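Local coordinates for protein mitomycin biosynthesis 6-O-methyltransferase (Streptomyces lavendulae, PDB 3GWZ) that transfers the methyl group of S-adenosyl-L-methionine to the 6-hydroxyl of demethylated mitomycins, giving mitomycins A and B, at residues L61-L66 with T75-A80; V207-G212 with E263-G268. One frame throughout, in Å; residues are numbered along the deposited sequence.

Contact 1 of 2, residues L61-L66 with T75-A80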
ATOM      1  N   LEU A  61      -4.807  13.485   7.216  1.00 17.37           N
ATOM      2  CA  LEU A  61      -5.649  13.549   6.025  1.00 18.84           C
ATOM      3  C   LEU A  61      -5.349  12.448   5.010  1.00 20.82           C
ATOM      4  O   LEU A  61      -6.189  12.134   4.163  1.00 23.43           O
ATOM      5  CB  LEU A  61      -5.500  14.915   5.347  1.00 18.49           C
ATOM      6  CG  LEU A  61      -6.125  16.072   6.128  1.00 20.55           C
ATOM      7  CD1 LEU A  61      -6.018  17.381   5.360  1.00 23.34           C
ATOM      8  CD2 LEU A  61      -7.571  15.754   6.468  1.00 24.69           C
ATOM      9  N   GLY A  62      -4.150  11.881   5.079  1.00 17.62           N
ATOM     10  CA  GLY A  62      -3.756  10.819   4.169  1.00 18.56           C
ATOM     11  C   GLY A  62      -3.158  11.310   2.857  1.00 21.54           C
ATOM     12  O   GLY A  62      -3.260  10.635   1.830  1.00 21.19           O
ATOM     13  N   VAL A  63      -2.520  12.477   2.875  1.00 20.97           N
ATOM     14  CA  VAL A  63      -1.943  13.030   1.645  1.00 20.74           C
ATOM     15  C   VAL A  63      -0.877  12.144   0.983  1.00 20.07           C
ATOM     16  O   VAL A  63      -0.995  11.848  -0.207  1.00 22.82           O
ATOM     17  CB  VAL A  63      -1.444  14.494   1.818  1.00 21.51           C
ATOM     18  CG1 VAL A  63      -0.798  15.006   0.528  1.00 15.70           C
ATOM     19  CG2 VAL A  63      -2.600  15.389   2.209  1.00 18.51           C
ATOM     20  N   PRO A  64       0.143  11.689   1.746  1.00 21.34           N
ATOM     21  CA  PRO A  64       1.214  10.879   1.146  1.00 17.80           C
ATOM     22  C   PRO A  64       0.714   9.630   0.411  1.00 25.72           C
ATOM     23  O   PRO A  64       1.269   9.259  -0.631  1.00 21.42           O
ATOM     24  CB  PRO A  64       2.061  10.466   2.359  1.00 20.46           C
ATOM     25  CG  PRO A  64       1.794  11.532   3.382  1.00 18.85           C
ATOM     26  CD  PRO A  64       0.352  11.884   3.196  1.00 17.47           C
ATOM     27  N   GLU A  65      -0.321   8.990   0.951  1.00 20.34           N
ATOM     28  CA  GLU A  65      -0.882   7.792   0.332  1.00 28.68           C
ATOM     29  C   GLU A  65      -1.505   8.092  -1.027  1.00 28.32           C
ATOM     30  O   GLU A  65      -1.582   7.216  -1.888  1.00 25.72           O
ATOM     31  CB  GLU A  65      -1.940   7.153   1.228  1.00 25.15           C
ATOM     32  CG  GLU A  65      -1.418   6.671   2.562  1.00 34.03           C
ATOM     33  CD  GLU A  65      -1.592   7.695   3.669  1.00 36.12           C
ATOM     34  OE1 GLU A  65      -2.531   7.520   4.475  1.00 39.43           O
ATOM     35  OE2 GLU A  65      -0.801   8.666   3.730  1.00 25.82           O
ATOM     36  N   LEU A  66      -1.959   9.325  -1.206  1.00 22.44           N
ATOM     37  CA  LEU A  66      -2.630   9.733  -2.439  1.00 27.25           C
ATOM     38  C   LEU A  66      -1.652  10.127  -3.543  1.00 23.73           C
ATOM     39  O   LEU A  66      -2.057  10.402  -4.671  1.00 22.94           O
ATOM     40  CB  LEU A  66      -3.598  10.890  -2.160  1.00 27.47           C
ATOM     41  CG  LEU A  66      -4.801  10.552  -1.280  1.00 23.66           C
ATOM     42  CD1 LEU A  66      -5.553  11.812  -0.880  1.00 24.80           C
ATOM     43  CD2 LEU A  66      -5.734   9.575  -1.994  1.00 26.29           C
ATOM     44  N   THR A  75      -6.410  20.650  -5.894  1.00 20.74           N
ATOM     45  CA  THR A  75      -7.845  20.449  -6.078  1.00 22.37           C
ATOM     46  C   THR A  75      -8.230  18.994  -5.844  1.00 20.39           C
ATOM     47  O   THR A  75      -9.127  18.698  -5.051  1.00 22.52           O
ATOM     48  CB  THR A  75      -8.308  20.858  -7.496  1.00 23.97           C
ATOM     49  OG1 THR A  75      -7.999  22.237  -7.722  1.00 24.97           O
ATOM     50  CG2 THR A  75      -9.811  20.649  -7.649  1.00 26.22           C
ATOM     51  N   ALA A  76      -7.544  18.090  -6.534  1.00 22.63           N
ATOM     52  CA  ALA A  76      -7.864  16.665  -6.463  1.00 20.65           C
ATOM     53  C   ALA A  76      -7.568  16.095  -5.075  1.00 25.91           C
ATOM     54  O   ALA A  76      -8.353  15.311  -4.535  1.00 24.35           O
ATOM     55  CB  ALA A  76      -7.096  15.896  -7.521  1.00 19.51           C
ATOM     56  N   LEU A  77      -6.431  16.480  -4.505  1.00 21.15           N
ATOM     57  CA  LEU A  77      -6.083  16.048  -3.161  1.00 21.10           C
ATOM     58  C   LEU A  77      -7.106  16.544  -2.134  1.00 18.23           C
ATOM     59  O   LEU A  77      -7.454  15.823  -1.199  1.00 24.03           O
ATOM     60  CB  LEU A  77      -4.671  16.510  -2.795  1.00 19.40           C
ATOM     61  CG  LEU A  77      -3.533  15.888  -3.602  1.00 20.46           C
ATOM     62  CD1 LEU A  77      -2.226  16.619  -3.313  1.00 20.77           C
ATOM     63  CD2 LEU A  77      -3.397  14.390  -3.306  1.00 13.17           C
ATOM     64  N   ALA A  78      -7.592  17.769  -2.315  1.00 19.83           N
ATOM     65  CA  ALA A  78      -8.606  18.325  -1.419  1.00 21.30           C
ATOM     66  C   ALA A  78      -9.922  17.560  -1.517  1.00 23.19           C
ATOM     67  O   ALA A  78     -10.540  17.240  -0.504  1.00 21.47           O
ATOM     68  CB  ALA A  78      -8.824  19.811  -1.693  1.00 19.74           C
ATOM     69  N   GLU A  79     -10.349  17.269  -2.741  1.00 29.04           N
ATOM     70  CA  GLU A  79     -11.572  16.496  -2.945  1.00 27.09           C
ATOM     71  C   GLU A  79     -11.480  15.113  -2.300  1.00 26.16           C
ATOM     72  O   GLU A  79     -12.413  14.672  -1.629  1.00 30.56           O
ATOM     73  CB  GLU A  79     -11.889  16.368  -4.437  1.00 29.32           C
ATOM     74  CG  GLU A  79     -13.020  15.402  -4.743  1.00 34.67           C
ATOM     75  CD  GLU A  79     -13.602  15.614  -6.125  0.19 39.53           C
ATOM     76  OE1 GLU A  79     -13.199  16.590  -6.793  0.51 42.26           O
ATOM     77  OE2 GLU A  79     -14.464  14.808  -6.539  0.43 43.05           O
ATOM     78  N   ALA A  80     -10.351  14.436  -2.491  1.00 20.85           N
ATOM     79  CA  ALA A  80     -10.174  13.094  -1.938  1.00 21.64           C
ATOM     80  C   ALA A  80     -10.052  13.072  -0.408  1.00 30.72           C
ATOM     81  O   ALA A  80     -10.426  12.092   0.231  1.00 25.94           O
ATOM     82  CB  ALA A  80      -8.976  12.411  -2.573  1.00 22.96           C
TER
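L66 and L77 meet flank against flank, their side chains sliding past each other in opposite directions, and L66 can be followed outward atom by atom. Its CB is already in touch, lying 3.7 Å from CD2 of L77. CG stands anti to the carbonyl carbon (chi1 -66°), which carries the branch on toward the helix of 75-80. From there CD1 drops between two partners one helical turn apart, 4.1 Å from CD2 of L77 and 3.9 Å from CB of A80. L77 therefore offers one methyl, CD2, to both the root and the tip of L66, while A80, three residues on, closes the solvent side of the contact.

The other methyl of L77, CD1, reaches V63, whose CG1 sits 4.4 Å away, a looser touch deeper in the protein. Behind it L77 also packs on L88 and L92 of helix 85-97, and V63 rests on F101, so the buried end of this apolar patch runs on into the body of the domain.

The turn that presents V63 and L66 is set by its own backbone. G62, with positive phi, is the C-prime residue of a Schellman motif that ends helix 32-61, V63 N and G62 N bonding back to carbonyls of the helix's last turns. A further bond of 2.9 Å from L66 N to V63 O curls the chain so that both residues can meet the short helix. Packing of the turn that follows a long helix against helix 74-81 belongs to the helical, winged-helix-like dimerisation domain of the COMT-type O-methyltransferases.

Contact 2 of 2, residues V207-G212 with E263-G268. With SAH (S-adenosyl-L-homocysteine), chain G.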
ATOM      1  N   VAL A 207      10.791 -14.853  29.891  1.00 15.93           N
ATOM      2  CA  VAL A 207       9.579 -14.101  30.162  1.00 15.61           C
ATOM      3  C   VAL A 207       9.787 -12.637  29.769  1.00 15.64           C
ATOM      4  O   VAL A 207      10.744 -12.005  30.220  1.00 13.77           O
ATOM      5  CB  VAL A 207       9.197 -14.166  31.649  1.00 18.00           C
ATOM      6  CG1 VAL A 207       8.053 -13.213  31.936  1.00 15.90           C
ATOM      7  CG2 VAL A 207       8.830 -15.601  32.054  1.00 16.33           C
ATOM      8  N   ASP A 208       8.916 -12.110  28.914  1.00 13.72           N
ATOM      9  CA  ASP A 208       9.002 -10.693  28.553  1.00 17.08           C
ATOM     10  C   ASP A 208       7.962  -9.894  29.312  1.00 18.20           C
ATOM     11  O   ASP A 208       6.752 -10.028  29.083  1.00 17.01           O
ATOM     12  CB  ASP A 208       8.823 -10.458  27.047  1.00 17.33           C
ATOM     13  CG  ASP A 208       9.276  -9.057  26.623  1.00 21.43           C
ATOM     14  OD1 ASP A 208       9.696  -8.278  27.504  1.00 20.79           O
ATOM     15  OD2 ASP A 208       9.230  -8.735  25.418  1.00 19.69           O
ATOM     16  N   ILE A 209       8.453  -9.048  30.206  1.00 16.68           N
ATOM     17  CA  ILE A 209       7.606  -8.287  31.100  1.00 11.78           C
ATOM     18  C   ILE A 209       7.192  -6.966  30.464  1.00 14.58           C
ATOM     19  O   ILE A 209       8.042  -6.136  30.171  1.00 14.19           O
ATOM     20  CB  ILE A 209       8.355  -7.990  32.401  1.00 14.52           C
ATOM     21  CG1 ILE A 209       8.891  -9.289  33.014  1.00 13.95           C
ATOM     22  CG2 ILE A 209       7.448  -7.245  33.382  1.00 12.65           C
ATOM     23  CD1 ILE A 209      10.064  -9.069  33.943  1.00 18.54           C
ATOM     24  N   GLY A 210       5.889  -6.766  30.266  1.00 14.82           N
ATOM     25  CA  GLY A 210       5.412  -5.577  29.566  1.00 11.05           C
ATOM     26  C   GLY A 210       5.916  -5.575  28.130  1.00 12.89           C
ATOM     27  O   GLY A 210       6.384  -4.550  27.617  1.00 12.95           O
ATOM     28  N   GLY A 211       5.802  -6.729  27.477  1.00 14.94           N
ATOM     29  CA  GLY A 211       6.411  -6.957  26.173  1.00 14.67           C
ATOM     30  C   GLY A 211       5.700  -6.375  24.956  1.00 13.26           C
ATOM     31  O   GLY A 211       6.050  -6.711  23.820  1.00 12.68           O
ATOM     32  N   GLY A 212       4.708  -5.512  25.178  1.00 10.16           N
ATOM     33  CA  GLY A 212       4.009  -4.859  24.071  1.00  9.91           C
ATOM     34  C   GLY A 212       3.312  -5.842  23.142  1.00 13.10           C
ATOM     35  O   GLY A 212       2.627  -6.753  23.603  1.00 13.42           O
ATOM     36  N   GLU A 263       1.862  -6.651  40.275  1.00 20.51           N
ATOM     37  CA  GLU A 263       1.233  -7.688  41.083  1.00 20.87           C
ATOM     38  C   GLU A 263       1.791  -9.064  40.762  1.00 26.81           C
ATOM     39  O   GLU A 263       1.865  -9.925  41.636  1.00 25.19           O
ATOM     40  CB  GLU A 263      -0.279  -7.689  40.864  1.00 20.99           C
ATOM     41  CG  GLU A 263      -0.974  -6.386  41.254  1.00 29.31           C
ATOM     42  CD  GLU A 263      -0.602  -5.892  42.653  1.00 38.41           C
ATOM     43  OE1 GLU A 263      -0.369  -6.728  43.556  1.00 33.64           O
ATOM     44  OE2 GLU A 263      -0.547  -4.657  42.850  1.00 37.44           O
ATOM     45  N   THR A 264       2.195  -9.266  39.510  1.00 23.77           N
ATOM     46  CA  THR A 264       2.551 -10.598  39.032  1.00 23.28           C
ATOM     47  C   THR A 264       3.796 -10.631  38.155  1.00 28.95           C
ATOM     48  O   THR A 264       3.920  -9.854  37.207  1.00 25.96           O
ATOM     49  CB  THR A 264       1.392 -11.196  38.215  1.00 32.18           C
ATOM     50  OG1 THR A 264       0.192 -11.170  38.998  1.00 30.89           O
ATOM     51  CG2 THR A 264       1.702 -12.626  37.793  1.00 33.35           C
ATOM     52  N   ILE A 265       4.712 -11.540  38.479  1.00 20.57           N
ATOM     53  CA  ILE A 265       5.802 -11.909  37.580  1.00 20.10           C
ATOM     54  C   ILE A 265       5.924 -13.425  37.635  1.00 23.20           C
ATOM     55  O   ILE A 265       6.136 -13.976  38.708  1.00 25.50           O
ATOM     56  CB  ILE A 265       7.153 -11.318  38.027  1.00 18.89           C
ATOM     57  CG1 ILE A 265       7.102  -9.788  38.058  1.00 16.59           C
ATOM     58  CG2 ILE A 265       8.264 -11.786  37.100  1.00 18.18           C
ATOM     59  CD1 ILE A 265       7.064  -9.146  36.686  1.00 16.83           C
ATOM     60  N   PRO A 266       5.778 -14.106  36.484  1.00 24.94           N
ATOM     61  CA  PRO A 266       5.874 -15.572  36.471  1.00 23.13           C
ATOM     62  C   PRO A 266       7.161 -16.052  37.122  1.00 21.81           C
ATOM     63  O   PRO A 266       8.249 -15.561  36.809  1.00 24.23           O
ATOM     64  CB  PRO A 266       5.893 -15.911  34.981  1.00 24.40           C
ATOM     65  CG  PRO A 266       5.158 -14.781  34.338  1.00 24.98           C
ATOM     66  CD  PRO A 266       5.480 -13.557  35.154  1.00 23.07           C
ATOM     67  N   ASP A 267       7.035 -17.032  38.007  1.00 24.99           N
ATOM     68  CA  ASP A 267       8.158 -17.493  38.798  1.00 22.21           C
ATOM     69  C   ASP A 267       9.046 -18.512  38.069  1.00 24.30           C
ATOM     70  O   ASP A 267       8.566 -19.348  37.298  1.00 24.77           O
ATOM     71  CB  ASP A 267       7.640 -18.071  40.122  1.00 29.53           C
ATOM     72  CG  ASP A 267       8.744 -18.631  40.984  1.00 41.06           C
ATOM     73  OD1 ASP A 267       9.562 -17.837  41.501  1.00 44.86           O
ATOM     74  OD2 ASP A 267       8.792 -19.870  41.150  1.00 46.86           O
ATOM     75  N   GLY A 268      10.351 -18.419  38.312  1.00 29.32           N
ATOM     76  CA  GLY A 268      11.286 -19.460  37.928  1.00 26.26           C
ATOM     77  C   GLY A 268      11.690 -19.607  36.470  1.00 27.72           C
ATOM     78  O   GLY A 268      12.030 -20.708  36.044  1.00 23.30           O
TER
HETATM   79  N   SAH G 352       8.291  -3.874  25.785  1.00 12.43           N
HETATM   80  CA  SAH G 352       7.516  -3.275  24.645  1.00 10.20           C
HETATM   81  CB  SAH G 352       6.543  -2.157  25.070  1.00 11.62           C
HETATM   82  CG  SAH G 352       7.164  -0.939  25.780  1.00 16.88           C
HETATM   83  SD  SAH G 352       5.946   0.332  26.098  1.00  7.27           S
HETATM   84  C   SAH G 352       8.475  -2.741  23.619  1.00 18.92           C
HETATM   85  O   SAH G 352       8.074  -2.492  22.478  1.00 17.14           O
HETATM   86  OXT SAH G 352       9.668  -2.555  23.897  1.00 16.00           O
HETATM   87  C5' SAH G 352       5.563  -0.035  27.799  1.00 12.17           C
HETATM   88  C4' SAH G 352       4.516  -1.154  27.976  1.00 12.98           C
HETATM   89  O4' SAH G 352       4.170  -1.385  29.362  1.00 12.80           O
HETATM   90  C3' SAH G 352       3.178  -0.954  27.257  1.00 12.81           C
HETATM   91  O3' SAH G 352       3.040  -1.959  26.240  1.00 13.26           O
HETATM   92  C2' SAH G 352       2.095  -1.147  28.322  1.00 11.76           C
HETATM   93  O2' SAH G 352       0.987  -1.945  27.886  1.00 12.62           O
HETATM   94  C1' SAH G 352       2.829  -1.916  29.396  1.00 12.81           C
HETATM   95  N9  SAH G 352       2.311  -1.720  30.768  1.00 13.86           N
HETATM   96  C8  SAH G 352       2.068  -0.536  31.374  1.00 13.93           C
HETATM   97  N7  SAH G 352       1.634  -0.732  32.645  1.00 14.01           N
HETATM   98  C5  SAH G 352       1.616  -2.070  32.857  1.00 15.60           C
HETATM   99  C6  SAH G 352       1.277  -2.962  33.984  1.00 17.12           C
HETATM  100  N6  SAH G 352       0.862  -2.412  35.150  1.00 11.24           N
HETATM  101  N1  SAH G 352       1.386  -4.305  33.797  1.00 13.76           N
HETATM  102  C2  SAH G 352       1.797  -4.824  32.631  1.00 16.26           C
HETATM  103  N3  SAH G 352       2.128  -4.070  31.562  1.00 15.46           N
HETATM  104  C4  SAH G 352       2.059  -2.716  31.620  1.00 13.53           C
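I265 and P266 are the two residues of the loop 263-268 that reach the strand end at 207-209, each taking one residue of it. I265 comes first. Its CA–CB bond does not aim straight at the strand, but the side chain bends round (chi2 -72°) and brings CD1 in among the branches of I209: CD1 of I265 is 3.8 Å from I209 CG2 and 4.1 Å from I209 CD1. The two isoleucines cross at about a right angle. Around them Y272 of the neighbouring strand and I293 of helix 283-296 touch both side chains, making this a buried apolar layer between sheet and helix. I209 also touches F261, a residue that binds S-adenosyl-L-methionine.

The strand covered in this way is the first strand of the Rossmann-like class I methyltransferase fold, and directly after it runs the glycine-rich loop G210-G211-G212. There G210 O accepts a hydrogen bond of 2.7 Å from the amino N of S-adenosyl-L-homocysteine. G212 passes close to the same ligand, its N lying 3.6 Å from the ligand CA, and it also bonds to E233, which itself holds the ligand.

P266 follows, its CA–CB bond aimed toward V207, the ring lying slantwise over the valine methyls. CG and CD of the proline both lie 4.1 Å from V207 CG1, while P266 CB is 4.2 Å from V207 CG2, so the ring spans both methyls. Past the ring, P266 O is hydrogen-bonded to the hydroxyl of Y272, tying the loop to strand 271-275 just before it continues through D267 and G268.

In the fold
Contact 1 comes first along the chain and closes before contact 2 opens. The two lie on opposite sides of the chain's centre, their centres about 44 Å apart and their nearest atoms about 24 Å, and they share neither helix nor sheet. Contact 1 joins the turn just after helix 32-61 to helix 74-81 in the dimerisation domain; contact 2 joins strand 205-209, in the seven-stranded sheet of the methyltransferase domain, to the loop between strands 254-258 and 271-275. They mark the two-part design of this homodimeric enzyme: the first belongs to the domain associated with dimerisation, the second borders the cofactor pocket of the methyltransferase domain.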